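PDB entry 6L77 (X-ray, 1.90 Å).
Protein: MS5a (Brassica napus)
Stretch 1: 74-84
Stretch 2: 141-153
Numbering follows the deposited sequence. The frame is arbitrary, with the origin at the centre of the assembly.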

# COMPACT_ATOMS: atom_id res chain seq x y z
N ASP A 74 -0.82 3.65 12.75
CA ASP A 74 -0.57 5.03 13.14
C ASP A 74 -0.41 5.87 11.88
O ASP A 74 0.36 5.51 10.99
CB ASP A 74 0.68 5.15 14.01
CG ASP A 74 0.45 4.69 15.44
OD1 ASP A 74 -0.70 4.37 15.79
OD2 ASP A 74 1.43 4.64 16.20
N GLN A 75 -1.12 6.99 11.82
CA GLN A 75 -1.21 7.82 10.63
C GLN A 75 -0.59 9.17 10.91
O GLN A 75 -0.87 9.78 11.95
CB GLN A 75 -2.68 7.97 10.20
CG GLN A 75 -2.94 9.00 9.10
CD GLN A 75 -4.42 9.02 8.70
OE1 GLN A 75 -4.80 8.43 7.68
NE2 GLN A 75 -5.24 9.68 9.49
N ARG A 76 0.27 9.64 10.00
CA ARG A 76 1.00 10.88 10.23
C ARG A 76 0.67 11.97 9.22
O ARG A 76 1.18 13.08 9.36
CB ARG A 76 2.51 10.63 10.23
CG ARG A 76 3.00 9.78 11.39
CD ARG A 76 4.46 9.39 11.21
NE ARG A 76 4.66 8.42 10.12
CZ ARG A 76 4.50 7.11 10.26
NH1 ARG A 76 4.15 6.60 11.43
NH2 ARG A 76 4.70 6.30 9.23
N SER A 77 -0.14 11.69 8.20
CA SER A 77 -0.53 12.74 7.27
C SER A 77 -1.92 12.43 6.74
O SER A 77 -2.34 11.27 6.67
CB SER A 77 0.46 12.88 6.10
OG SER A 77 0.00 13.87 5.19
N LEU A 78 -2.64 13.50 6.37
CA LEU A 78 -3.92 13.39 5.69
C LEU A 78 -3.83 13.71 4.20
O LEU A 78 -4.81 13.51 3.48
CB LEU A 78 -4.96 14.35 6.31
CG LEU A 78 -5.62 14.07 7.65
CD1 LEU A 78 -5.56 12.60 8.07
CD2 LEU A 78 -5.04 14.98 8.72
N GLY A 79 -2.68 14.19 3.72
CA GLY A 79 -2.58 14.69 2.36
C GLY A 79 -1.64 13.91 1.47
O GLY A 79 -1.43 14.26 0.31
N GLN A 80 -1.04 12.86 2.02
CA GLN A 80 -0.16 11.97 1.29
C GLN A 80 -0.02 10.72 2.13
O GLN A 80 -0.36 10.71 3.31
CB GLN A 80 1.22 12.61 1.05
CG GLN A 80 2.08 12.60 2.30
CD GLN A 80 3.38 13.33 2.13
OE1 GLN A 80 3.48 14.52 2.42
NE2 GLN A 80 4.41 12.62 1.67
N ILE A 81 0.48 9.65 1.50
CA ILE A 81 0.72 8.41 2.25
C ILE A 81 1.80 8.65 3.30
O ILE A 81 2.92 9.06 2.97
CB ILE A 81 1.10 7.27 1.31
CG1 ILE A 81 -0.09 6.88 0.43
CG2 ILE A 81 1.56 6.08 2.13
CD1 ILE A 81 0.21 5.69 -0.47
N ASP A 82 1.48 8.38 4.57
CA ASP A 82 2.49 8.46 5.64
C ASP A 82 1.89 7.74 6.86
O ASP A 82 1.21 8.36 7.67
CB ASP A 82 2.84 9.90 5.95
CG ASP A 82 4.01 10.03 6.90
OD1 ASP A 82 4.51 8.98 7.38
OD2 ASP A 82 4.43 11.17 7.16
N PHE A 83 2.15 6.43 6.96
CA PHE A 83 1.56 5.68 8.07
C PHE A 83 2.35 4.40 8.32
O PHE A 83 3.11 3.96 7.46
CB PHE A 83 0.08 5.36 7.81
CG PHE A 83 -0.15 4.43 6.63
CD1 PHE A 83 -0.03 3.06 6.77
CD2 PHE A 83 -0.51 4.94 5.40
CE1 PHE A 83 -0.26 2.21 5.69
CE2 PHE A 83 -0.73 4.11 4.32
CZ PHE A 83 -0.60 2.75 4.47
N THR A 84 2.12 3.80 9.48
CA THR A 84 2.76 2.54 9.86
C THR A 84 1.71 1.56 10.34
O THR A 84 0.89 1.90 11.21
CB THR A 84 3.80 2.76 10.97
OG1 THR A 84 4.80 3.68 10.53
CG2 THR A 84 4.47 1.43 11.36
N LEU A 141 -3.33 -1.84 -4.52
CA LEU A 141 -3.61 -1.26 -3.22
C LEU A 141 -2.82 0.03 -2.99
O LEU A 141 -3.39 1.05 -2.55
CB LEU A 141 -3.29 -2.27 -2.12
CG LEU A 141 -3.46 -1.75 -0.68
CD1 LEU A 141 -4.89 -1.29 -0.43
CD2 LEU A 141 -3.08 -2.84 0.30
N TYR A 142 -1.51 0.02 -3.27
CA TYR A 142 -0.72 1.22 -3.00
C TYR A 142 -1.14 2.35 -3.92
O TYR A 142 -1.20 3.52 -3.49
CB TYR A 142 0.78 0.94 -3.14
CG TYR A 142 1.41 -0.01 -2.13
CD1 TYR A 142 0.63 -0.79 -1.26
CD2 TYR A 142 2.80 -0.14 -2.06
CE1 TYR A 142 1.24 -1.66 -0.34
CE2 TYR A 142 3.40 -1.01 -1.16
CZ TYR A 142 2.62 -1.77 -0.31
OH TYR A 142 3.22 -2.64 0.57
N MSE A 143 -1.48 2.04 -5.17
CA MSE A 143 -2.06 3.05 -6.07
C MSE A 143 -3.36 3.64 -5.51
O MSE A 143 -3.57 4.86 -5.52
CB MSE A 143 -2.33 2.45 -7.46
CG MSE A 143 -3.11 3.39 -8.38
SE MSE A 143 -3.66 2.52 -10.06
CE MSE A 143 -4.80 1.11 -9.32
N GLU A 144 -4.24 2.76 -5.03
CA GLU A 144 -5.53 3.23 -4.52
C GLU A 144 -5.36 4.14 -3.31
O GLU A 144 -6.05 5.16 -3.20
CB GLU A 144 -6.42 2.03 -4.19
CG GLU A 144 -6.91 1.33 -5.45
CD GLU A 144 -7.75 0.10 -5.17
OE1 GLU A 144 -7.84 -0.32 -4.00
OE2 GLU A 144 -8.32 -0.44 -6.14
N ILE A 145 -4.45 3.79 -2.40
CA ILE A 145 -4.21 4.65 -1.25
C ILE A 145 -3.61 5.98 -1.69
O ILE A 145 -3.96 7.04 -1.15
CB ILE A 145 -3.32 3.93 -0.22
CG1 ILE A 145 -4.02 2.66 0.27
CG2 ILE A 145 -3.02 4.85 0.96
CD1 ILE A 145 -3.16 1.77 1.13
N SER A 146 -2.72 5.95 -2.68
CA SER A 146 -2.14 7.19 -3.21
C SER A 146 -3.22 8.07 -3.82
O SER A 146 -3.25 9.29 -3.58
CB SER A 146 -1.07 6.86 -4.25
OG SER A 146 -0.04 6.07 -3.69
N PHE A 147 -4.10 7.48 -4.63
CA PHE A 147 -5.16 8.26 -5.26
C PHE A 147 -6.09 8.87 -4.22
O PHE A 147 -6.49 10.04 -4.33
CB PHE A 147 -5.95 7.37 -6.23
CG PHE A 147 -7.05 8.09 -6.96
CD1 PHE A 147 -6.75 9.07 -7.90
CD2 PHE A 147 -8.38 7.80 -6.71
CE1 PHE A 147 -7.76 9.74 -8.57
CE2 PHE A 147 -9.40 8.48 -7.38
CZ PHE A 147 -9.09 9.44 -8.30
N PHE A 148 -6.43 8.09 -3.19
CA PHE A 148 -7.29 8.55 -2.10
C PHE A 148 -6.71 9.77 -1.40
O PHE A 148 -7.43 10.75 -1.13
CB PHE A 148 -7.50 7.40 -1.12
CG PHE A 148 -8.16 7.80 0.17
CD1 PHE A 148 -9.50 8.15 0.20
CD2 PHE A 148 -7.43 7.82 1.35
CE1 PHE A 148 -10.12 8.51 1.38
CE2 PHE A 148 -8.04 8.19 2.54
CZ PHE A 148 -9.38 8.54 2.56
N ASN A 149 -5.41 9.73 -1.11
CA ASN A 149 -4.78 10.85 -0.42
C ASN A 149 -4.61 12.09 -1.28
O ASN A 149 -4.23 13.14 -0.74
CB ASN A 149 -3.41 10.43 0.14
CG ASN A 149 -3.53 9.66 1.44
OD1 ASN A 149 -3.76 10.25 2.50
ND2 ASN A 149 -3.37 8.34 1.38
N ARG A 150 -4.87 12.02 -2.59
CA ARG A 150 -4.88 13.25 -3.37
C ARG A 150 -6.00 14.18 -2.93
O ARG A 150 -5.82 15.40 -2.86
CB ARG A 150 -5.00 12.95 -4.86
CG ARG A 150 -3.79 12.25 -5.47
CD ARG A 150 -3.87 12.33 -6.98
NE ARG A 150 -4.11 13.70 -7.40
CZ ARG A 150 -3.15 14.57 -7.70
NH1 ARG A 150 -1.88 14.19 -7.65
NH2 ARG A 150 -3.47 15.81 -8.04
N ASP A 151 -7.18 13.62 -2.67
CA ASP A 151 -8.31 14.41 -2.17
C ASP A 151 -9.27 13.42 -1.51
O ASP A 151 -9.99 12.70 -2.21
CB ASP A 151 -8.98 15.19 -3.28
CG ASP A 151 -9.99 16.20 -2.75
OD1 ASP A 151 -10.84 15.82 -1.92
OD2 ASP A 151 -9.92 17.37 -3.17
N ARG A 152 -9.25 13.38 -0.18
CA ARG A 152 -10.04 12.39 0.53
C ARG A 152 -11.52 12.72 0.56
O ARG A 152 -12.31 11.87 0.99
CB ARG A 152 -9.49 12.24 1.95
CG ARG A 152 -8.11 11.62 1.94
CD ARG A 152 -7.29 12.03 3.11
NE ARG A 152 -7.55 11.23 4.29
CZ ARG A 152 -6.66 10.44 4.88
NH1 ARG A 152 -5.43 10.33 4.42
NH2 ARG A 152 -7.01 9.77 5.96
N CYS A 153 -11.91 13.89 0.08
CA CYS A 153 -13.30 14.31 0.11
C CYS A 153 -14.09 13.84 -1.10
O CYS A 153 -15.33 13.85 -1.06
CB CYS A 153 -13.37 15.84 0.20
SG CYS A 153 -12.50 16.47 1.65

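Stretch 1 leaves one strand at Gln75, turns through a loop and re-enters a strand at Asp82, and the backbone bonds between Asp74 and Thr84 (N to O, 2.9 Å each way) tie its ends together as a hairpin. Its loop and the flanking strand residues Gln75 and Phe83 meet the helix of stretch 2 and the segment that follows, burying 414 Å² summed over both sides.

At Gln75 the side chain, extended with chi1 and chi2 both t, carries OE1 to 3.1 Å from Arg152 NH2. The N-H...O angle of 163° and the position of OE1 near the guanidinium plane mark a well-directed hydrogen bond. Arg76 takes no part in the contact; its NE lies 2.8 Å from Asp82 OD1 in a salt bridge that braces the hairpin internally. Ser77 O comes 3.9 Å from Arg152 NH1 without bonding, and within the loop Ser77 OG accepts from Gly79 N at 3.1 Å.

Leu78 packs on the guanidinium, with its CA over one face and its CD1 3.8 Å from Arg152 NH2. Its carbonyl O accepts only a weak bond from Arg152 NH1, at 3.4 Å and 126°, and lies 2.9 Å from Arg152 CD.

The approach at Gly79 is not a bond: Gly79 O and Asn149 O, 3.2 Å apart, are both acceptors. Gln80 then brings the backbones close, its CA 5.1 Å from Asn149 CA, while its CB points away from the helix.

Ile81 makes the main apolar contact. Its CB points sideways, but its end comes nearer: CG1 is 3.6 Å from Ile145 CG2, and CD1 is 3.3 Å from Ser146 OG. Ser146 OG donates to Tyr142 O at 2.8 Å, so this hydroxyl is satisfied within the helix. Ile81 CG1 also lies 3.7 Å from Asn149 ND2, which donates to Ile145 O at 2.9 Å.

Phe83 extends the apolar patch, its CE2 4.1 Å from Ile145 CG2, which sits at the ring edge.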